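Local coordinates for nitrogenase molybdenum-iron protein alpha chain (Clostridium pasteurianum, PDB 4WES), which forms, with the beta chain, the molybdenum-iron component of nitrogenase, which reduces dinitrogen to ammonium at an iron-sulfur-molybdenum cluster with electrons from the iron protein, at residues C53-M63 against A171-G179. Residues are numbered along the deposited sequence; the frame is centred on the assembly and turned at random.
Sequences CAYAGCKGVVM and AFSCEGYKG. With CLF (Fe(8)-S(7) cluster), chain H; ICS (iron-sulfur-molybdenum cluster with interstitial carbon), chain F.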
ATOM      1  N   CYS A  53       4.360  34.562 -13.156  1.00  8.38           N
ATOM      2  CA  CYS A  53       3.639  35.812 -13.308  1.00  8.41           C
ATOM      3  C   CYS A  53       3.693  36.684 -12.058  1.00  8.83           C
ATOM      4  O   CYS A  53       4.169  36.288 -10.984  1.00  8.59           O
ATOM      5  CB  CYS A  53       2.182  35.561 -13.665  1.00  9.23           C
ATOM      6  SG  CYS A  53       1.261  34.774 -12.311  1.00  8.72           S
ATOM      7  N   ALA A  54       3.168  37.909 -12.176  1.00  8.70           N
ATOM      8  CA  ALA A  54       3.191  38.847 -11.045  1.00  8.58           C
ATOM      9  C   ALA A  54       2.340  38.384  -9.870  1.00  8.39           C
ATOM     10  O   ALA A  54       2.664  38.678  -8.730  1.00  9.18           O
ATOM     11  CB  ALA A  54       2.732  40.220 -11.503  1.00 10.10           C
ATOM     12  N   TYR A  55       1.260  37.657 -10.129  1.00  8.56           N
ATOM     13  CA  TYR A  55       0.429  37.136  -9.074  1.00  8.46           C
ATOM     14  C   TYR A  55       1.195  36.108  -8.250  1.00  7.86           C
ATOM     15  O   TYR A  55       1.154  36.108  -7.019  1.00  8.37           O
ATOM     16  CB  TYR A  55      -0.865  36.534  -9.640  1.00  8.77           C
ATOM     17  CG  TYR A  55      -1.541  35.569  -8.715  1.00  8.22           C
ATOM     18  CD1 TYR A  55      -1.277  34.216  -8.776  1.00  8.82           C
ATOM     19  CD2 TYR A  55      -2.429  36.009  -7.732  1.00  8.46           C
ATOM     20  CE1 TYR A  55      -1.860  33.329  -7.927  1.00  8.56           C
ATOM     21  CE2 TYR A  55      -3.015  35.121  -6.867  1.00  8.83           C
ATOM     22  CZ  TYR A  55      -2.754  33.772  -6.944  1.00  8.55           C
ATOM     23  OH  TYR A  55      -3.373  32.895  -6.100  1.00  8.90           O
ATOM     24  N   ALA A  56       1.983  35.246  -8.916  1.00  8.23           N
ATOM     25  CA  ALA A  56       2.840  34.315  -8.199  1.00  8.32           C
ATOM     26  C   ALA A  56       3.786  35.070  -7.285  1.00  7.90           C
ATOM     27  O   ALA A  56       3.941  34.743  -6.114  1.00  8.65           O
ATOM     28  CB  ALA A  56       3.604  33.444  -9.200  1.00  9.05           C
ATOM     29  N   GLY A  57       4.447  36.113  -7.821  1.00  8.23           N
ATOM     30  CA  GLY A  57       5.413  36.851  -7.027  1.00  8.92           C
ATOM     31  C   GLY A  57       4.817  37.566  -5.828  1.00  8.44           C
ATOM     32  O   GLY A  57       5.461  37.723  -4.784  1.00  9.25           O
ATOM     33  N   CYS A  58       3.581  38.001  -5.953  1.00  8.21           N
ATOM     34  CA  CYS A  58       2.903  38.756  -4.870  1.00  8.57           C
ATOM     35  C   CYS A  58       2.198  37.829  -3.880  1.00  8.32           C
ATOM     36  O   CYS A  58       2.538  37.801  -2.689  1.00  9.79           O
ATOM     37  CB  CYS A  58       1.902  39.704  -5.523  1.00  8.87           C
ATOM     38  SG  CYS A  58       1.097  40.813  -4.326  1.00 10.08           S
ATOM     39  N   LYS A  59       1.232  37.041  -4.350  1.00  8.91           N
ATOM     40  CA  LYS A  59       0.472  36.155  -3.483  1.00  9.47           C
ATOM     41  C   LYS A  59       1.245  34.890  -3.145  1.00  8.57           C
ATOM     42  O   LYS A  59       1.343  34.480  -1.995  1.00  9.36           O
ATOM     43  CB  LYS A  59      -0.879  35.819  -4.124  1.00  9.25           C
ATOM     44  CG  LYS A  59      -1.904  35.130  -3.228  1.00  9.30           C
ATOM     45  CD  LYS A  59      -1.757  33.640  -3.054  1.00  9.19           C
ATOM     46  CE  LYS A  59      -2.924  33.113  -2.255  1.00 10.12           C
ATOM     47  NZ  LYS A  59      -2.886  31.644  -2.020  1.00  9.34           N
ATOM     48  N   GLY A  60       1.744  34.222  -4.187  1.00  8.99           N
ATOM     49  CA  GLY A  60       2.377  32.940  -3.962  1.00  9.49           C
ATOM     50  C   GLY A  60       3.687  33.016  -3.210  1.00  9.58           C
ATOM     51  O   GLY A  60       4.053  32.053  -2.526  1.00 11.63           O
ATOM     52  N   VAL A  61       4.391  34.137  -3.345  1.00  8.79           N
ATOM     53  CA  VAL A  61       5.750  34.281  -2.853  1.00  8.88           C
ATOM     54  C   VAL A  61       5.811  35.187  -1.622  1.00  8.84           C
ATOM     55  O   VAL A  61       6.043  34.716  -0.509  1.00  8.81           O
ATOM     56  CB  VAL A  61       6.725  34.722  -3.979  1.00  9.66           C
ATOM     57  CG1 VAL A  61       8.096  35.043  -3.416  1.00  9.94           C
ATOM     58  CG2 VAL A  61       6.789  33.626  -5.047  1.00  9.48           C
ATOM     59  N   VAL A  62       5.588  36.490  -1.769  1.00  8.72           N
ATOM     60  CA  VAL A  62       5.821  37.380  -0.634  1.00  9.40           C
ATOM     61  C   VAL A  62       4.742  37.306   0.432  1.00  8.46           C
ATOM     62  O   VAL A  62       5.035  37.257   1.641  1.00  9.32           O
ATOM     63  CB  VAL A  62       6.050  38.836  -1.113  1.00  9.59           C
ATOM     64  CG1 VAL A  62       6.156  39.791   0.086  1.00 10.84           C
ATOM     65  CG2 VAL A  62       7.308  38.911  -1.969  1.00 10.55           C
ATOM     66  N   MET A  63       3.476  37.292   0.048  1.00  8.54           N
ATOM     67  CA  MET A  63       2.389  37.463   1.020  1.00  8.62           C
ATOM     68  C   MET A  63       1.879  36.156   1.633  1.00  8.58           C
ATOM     69  O   MET A  63       1.592  36.112   2.837  1.00  9.15           O
ATOM     70  CB  MET A  63       1.226  38.207   0.400  1.00  9.40           C
ATOM     71  CG  MET A  63       1.569  39.636   0.055  1.00  9.43           C
ATOM     72  SD  MET A  63       2.093  40.639   1.460  1.00 11.61           S
ATOM     73  CE  MET A  63       0.666  40.469   2.525  1.00 11.29           C
ATOM     74  N   ALA A 171      -5.584  45.087  -0.427  1.00  9.59           N
ATOM     75  CA  ALA A 171      -5.703  44.750  -1.855  1.00 10.52           C
ATOM     76  C   ALA A 171      -4.359  44.836  -2.569  1.00 10.24           C
ATOM     77  O   ALA A 171      -3.581  45.756  -2.351  1.00 11.28           O
ATOM     78  CB  ALA A 171      -6.717  45.673  -2.525  1.00 11.15           C
ATOM     79  N   PHE A 172      -4.140  43.911  -3.502  1.00  9.44           N
ATOM     80  CA  PHE A 172      -2.918  43.871  -4.294  1.00  9.75           C
ATOM     81  C   PHE A 172      -3.279  43.720  -5.759  1.00  9.72           C
ATOM     82  O   PHE A 172      -3.866  42.698  -6.144  1.00  9.98           O
ATOM     83  CB  PHE A 172      -2.033  42.690  -3.878  1.00  9.72           C
ATOM     84  CG  PHE A 172      -1.584  42.745  -2.445  1.00  9.41           C
ATOM     85  CD1 PHE A 172      -2.374  42.270  -1.428  1.00 10.04           C
ATOM     86  CD2 PHE A 172      -0.347  43.284  -2.114  1.00  9.69           C
ATOM     87  CE1 PHE A 172      -1.980  42.323  -0.102  1.00 10.18           C
ATOM     88  CE2 PHE A 172       0.076  43.338  -0.790  1.00 10.15           C
ATOM     89  CZ  PHE A 172      -0.748  42.879   0.222  1.00 10.26           C
ATOM     90  N   SER A 173      -2.908  44.710  -6.585  1.00 10.01           N
ATOM     91  CA  SER A 173      -3.206  44.659  -8.016  1.00  9.90           C
ATOM     92  C   SER A 173      -2.072  43.960  -8.747  1.00  9.81           C
ATOM     93  O   SER A 173      -1.301  44.576  -9.459  1.00 10.65           O
ATOM     94  CB  SER A 173      -3.434  46.047  -8.560  1.00 12.07           C
ATOM     95  OG  SER A 173      -4.675  46.553  -8.112  1.00 14.04           O
ATOM     96  N   CYS A 174      -1.999  42.656  -8.530  1.00  9.60           N
ATOM     97  CA  CYS A 174      -0.956  41.770  -9.070  1.00  9.39           C
ATOM     98  C   CYS A 174      -1.449  40.895 -10.213  1.00  9.69           C
ATOM     99  O   CYS A 174      -1.059  39.740 -10.353  1.00  9.59           O
ATOM    100  CB  CYS A 174      -0.323  40.962  -7.963  1.00  9.43           C
ATOM    101  SG  CYS A 174      -1.508  40.006  -6.968  1.00  9.72           S
ATOM    102  N   GLU A 175      -2.279  41.474 -11.077  1.00  9.77           N
ATOM    103  CA  GLU A 175      -2.695  40.770 -12.284  1.00  9.33           C
ATOM    104  C   GLU A 175      -1.499  40.156 -13.000  1.00 10.23           C
ATOM    105  O   GLU A 175      -0.465  40.787 -13.148  1.00 10.00           O
ATOM    106  CB  GLU A 175      -3.442  41.686 -13.245  1.00 10.33           C
ATOM    107  CG  GLU A 175      -4.795  42.179 -12.802  1.00 11.24           C
ATOM    108  CD  GLU A 175      -4.822  43.422 -11.922  1.00 12.15           C
ATOM    109  OE1 GLU A 175      -5.933  43.991 -11.835  1.00 13.01           O
ATOM    110  OE2 GLU A 175      -3.793  43.825 -11.341  1.00 11.59           O
ATOM    111  N   GLY A 176      -1.667  38.921 -13.493  1.00  9.67           N
ATOM    112  CA  GLY A 176      -0.503  38.157 -13.927  1.00 10.41           C
ATOM    113  C   GLY A 176       0.300  38.709 -15.034  1.00 13.42           C
ATOM    114  O   GLY A 176       1.508  38.490 -15.080  1.00 19.13           O
ATOM    115  N   TYR A 177      -0.331  39.454 -15.932  1.00 11.94           N
ATOM    116  CA  TYR A 177       0.379  40.006 -17.093  1.00 13.05           C
ATOM    117  C   TYR A 177       1.208  41.249 -16.797  1.00 12.83           C
ATOM    118  O   TYR A 177       1.954  41.704 -17.664  1.00 14.58           O
ATOM    119  CB  TYR A 177      -0.595  40.342 -18.206  1.00 15.68           C
ATOM    120  CG  TYR A 177      -1.697  41.295 -17.746  1.00 13.54           C
ATOM    121  CD1 TYR A 177      -1.464  42.644 -17.621  1.00 16.20           C
ATOM    122  CD2 TYR A 177      -2.948  40.818 -17.415  1.00 14.21           C
ATOM    123  CE1 TYR A 177      -2.441  43.513 -17.196  1.00 15.86           C
ATOM    124  CE2 TYR A 177      -3.941  41.663 -16.978  1.00 14.32           C
ATOM    125  CZ  TYR A 177      -3.686  43.019 -16.864  1.00 16.67           C
ATOM    126  OH  TYR A 177      -4.695  43.837 -16.425  1.00 16.97           O
ATOM    127  N   LYS A 178       1.115  41.764 -15.560  1.00 11.23           N
ATOM    128  CA  LYS A 178       1.887  42.936 -15.192  1.00 11.95           C
ATOM    129  C   LYS A 178       3.372  42.620 -15.083  1.00 10.32           C
ATOM    130  O   LYS A 178       3.773  41.531 -14.678  1.00 11.74           O
ATOM    131  CB  LYS A 178       1.352  43.539 -13.923  1.00 13.85           C
ATOM    132  CG  LYS A 178      -0.025  44.124 -14.177  1.00 15.79           C
ATOM    133  CD  LYS A 178      -0.605  44.834 -12.992  1.00 17.32           C
ATOM    134  CE  LYS A 178      -1.870  45.585 -13.379  1.00 18.58           C
ATOM    135  NZ  LYS A 178      -2.506  46.153 -12.171  1.00 23.03           N
ATOM    136  N   GLY A 179       4.203  43.577 -15.471  1.00 10.98           N
ATOM    137  CA  GLY A 179       5.602  43.315 -15.579  1.00 11.30           C
ATOM    138  C   GLY A 179       5.877  42.177 -16.557  1.00 10.61           C
ATOM    139  O   GLY A 179       5.185  42.021 -17.567  1.00 11.41           O
TER
HETATM  140 FE1  CLF H 604      -2.956  35.017 -14.731  1.00  8.84          FE
HETATM  141 FE2  CLF H 604      -2.159  32.654 -14.854  1.00  9.41          FE
HETATM  142 FE3  CLF H 604      -0.855  34.297 -13.055  1.00  8.59          FE
HETATM  143 FE4  CLF H 604      -3.404  33.452 -12.677  1.00  8.55          FE
HETATM  144  S1  CLF H 604      -4.561  33.254 -14.756  1.00  9.07           S
HETATM  145  S2A CLF H 604      -0.792  34.422 -15.371  1.00  9.11           S
HETATM  146  S4A CLF H 604      -1.535  32.149 -12.691  1.00  9.16           S
HETATM  147  S3A CLF H 604      -2.679  35.643 -12.502  1.00  8.69           S
HETATM  148 FE5  CLF H 604      -5.666  30.854 -12.506  0.66 11.95          FE
HETATM  149 FE6  CLF H 604      -7.530  31.457 -15.546  0.66 10.01          FE
HETATM  150 FE7  CLF H 604      -6.237  29.211 -14.624  1.00  8.51          FE
HETATM  151 FE8  CLF H 604      -4.422  31.006 -15.472  1.00  9.34          FE
HETATM  152  S2B CLF H 604      -7.655  30.575 -13.433  1.00  9.43           S
HETATM  153  S3B CLF H 604      -6.079  30.116 -16.750  1.00  9.35           S
HETATM  154  S4B CLF H 604      -4.165  29.571 -13.670  1.00  8.70           S
HETATM  155 FE1  ICS F 602      13.737  35.438  -3.446  1.00  8.52          FE
HETATM  156 MO1  ICS F 602      11.040  29.756  -6.418  1.00  7.47          MO
HETATM  157 FE2  ICS F 602      11.890  34.552  -5.140  1.00  8.08          FE
HETATM  158 FE3  ICS F 602      12.482  33.132  -2.954  1.00  8.15          FE
HETATM  159 FE4  ICS F 602      14.247  33.350  -4.928  1.00  8.18          FE
HETATM  160 FE5  ICS F 602      13.247  31.256  -6.060  1.00  7.79          FE
HETATM  161 FE6  ICS F 602      10.896  32.429  -6.210  1.00  7.80          FE
HETATM  162 FE7  ICS F 602      11.496  31.034  -4.110  1.00  7.73          FE
HETATM  163  CX  ICS F 602      12.426  32.646  -4.903  1.00  8.35           C
HETATM  164  S1A ICS F 602      13.868  35.464  -5.746  1.00  8.76           S
HETATM  165  S1B ICS F 602      11.915  31.360  -7.878  1.00  7.90           S
HETATM  166  S2A ICS F 602      11.537  35.218  -2.998  1.00  8.61           S
HETATM  167  S2B ICS F 602      10.154  34.458  -6.529  1.00  8.23           S
HETATM  168  S3A ICS F 602      15.405  31.904  -6.171  1.00  8.42           S
HETATM  169  S3B ICS F 602       9.508  31.053  -5.151  1.00  7.64           S
HETATM  170  S4A ICS F 602      14.705  33.484  -2.684  1.00  8.70           S
HETATM  171  S4B ICS F 602      12.783  29.401  -4.895  1.00  7.77           S
HETATM  172  S5A ICS F 602      11.492  31.405  -1.938  1.00  8.36           S
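Cys-53 and Gly-176 meet at the P-cluster site, whose ligands are shared with the beta chain: Cys-53 SG binds iron atom FE3 of the [8Fe-7S] cluster at 2.3 Å, and Gly-176 brings its carbonyl O to 3.3 Å from Cys-53 CB. With SG set between its backbone N and carbonyl carbon (chi1 67°), Cys-53 also caps helix 54-63, its thiolate sulfur accepting from Ala-56 N at 3.5 Å; this N-H and the helix end probably help stabilise negative charge on the sulfur. A weak but nearly straight hydrogen bond runs from Ala-54 N to Gly-176 O (169°). Gly-176 N lies 3.6 Å from cluster sulfide S3A. Tyr-55 packs CB against sulfide S3A at 3.5 Å, while its OH hydrogen-bonds with Cys-79 O and Thr-73 OG1. Cys-58 CB lies 3.5 Å from Cys-174 CB. Cys-58 SG approaches the Phe-172 ring obliquely, 3.6 Å from CD2. Met-63, bent at chi2 and chi3, crosses Phe-172 at about a right angle, with CG over one face and CE 3.6 Å from CZ. On strand 169-172, Phe-172 also meets Tyr-142, the rings nearly parallel. Val-61 touches the molybdenum cluster, so helix 54-63 and its N-cap reach from the P-cluster to the molybdenum cluster, packed against a strand end and its following loop in a parallel alpha/beta domain of the nitrogenase component 1 fold.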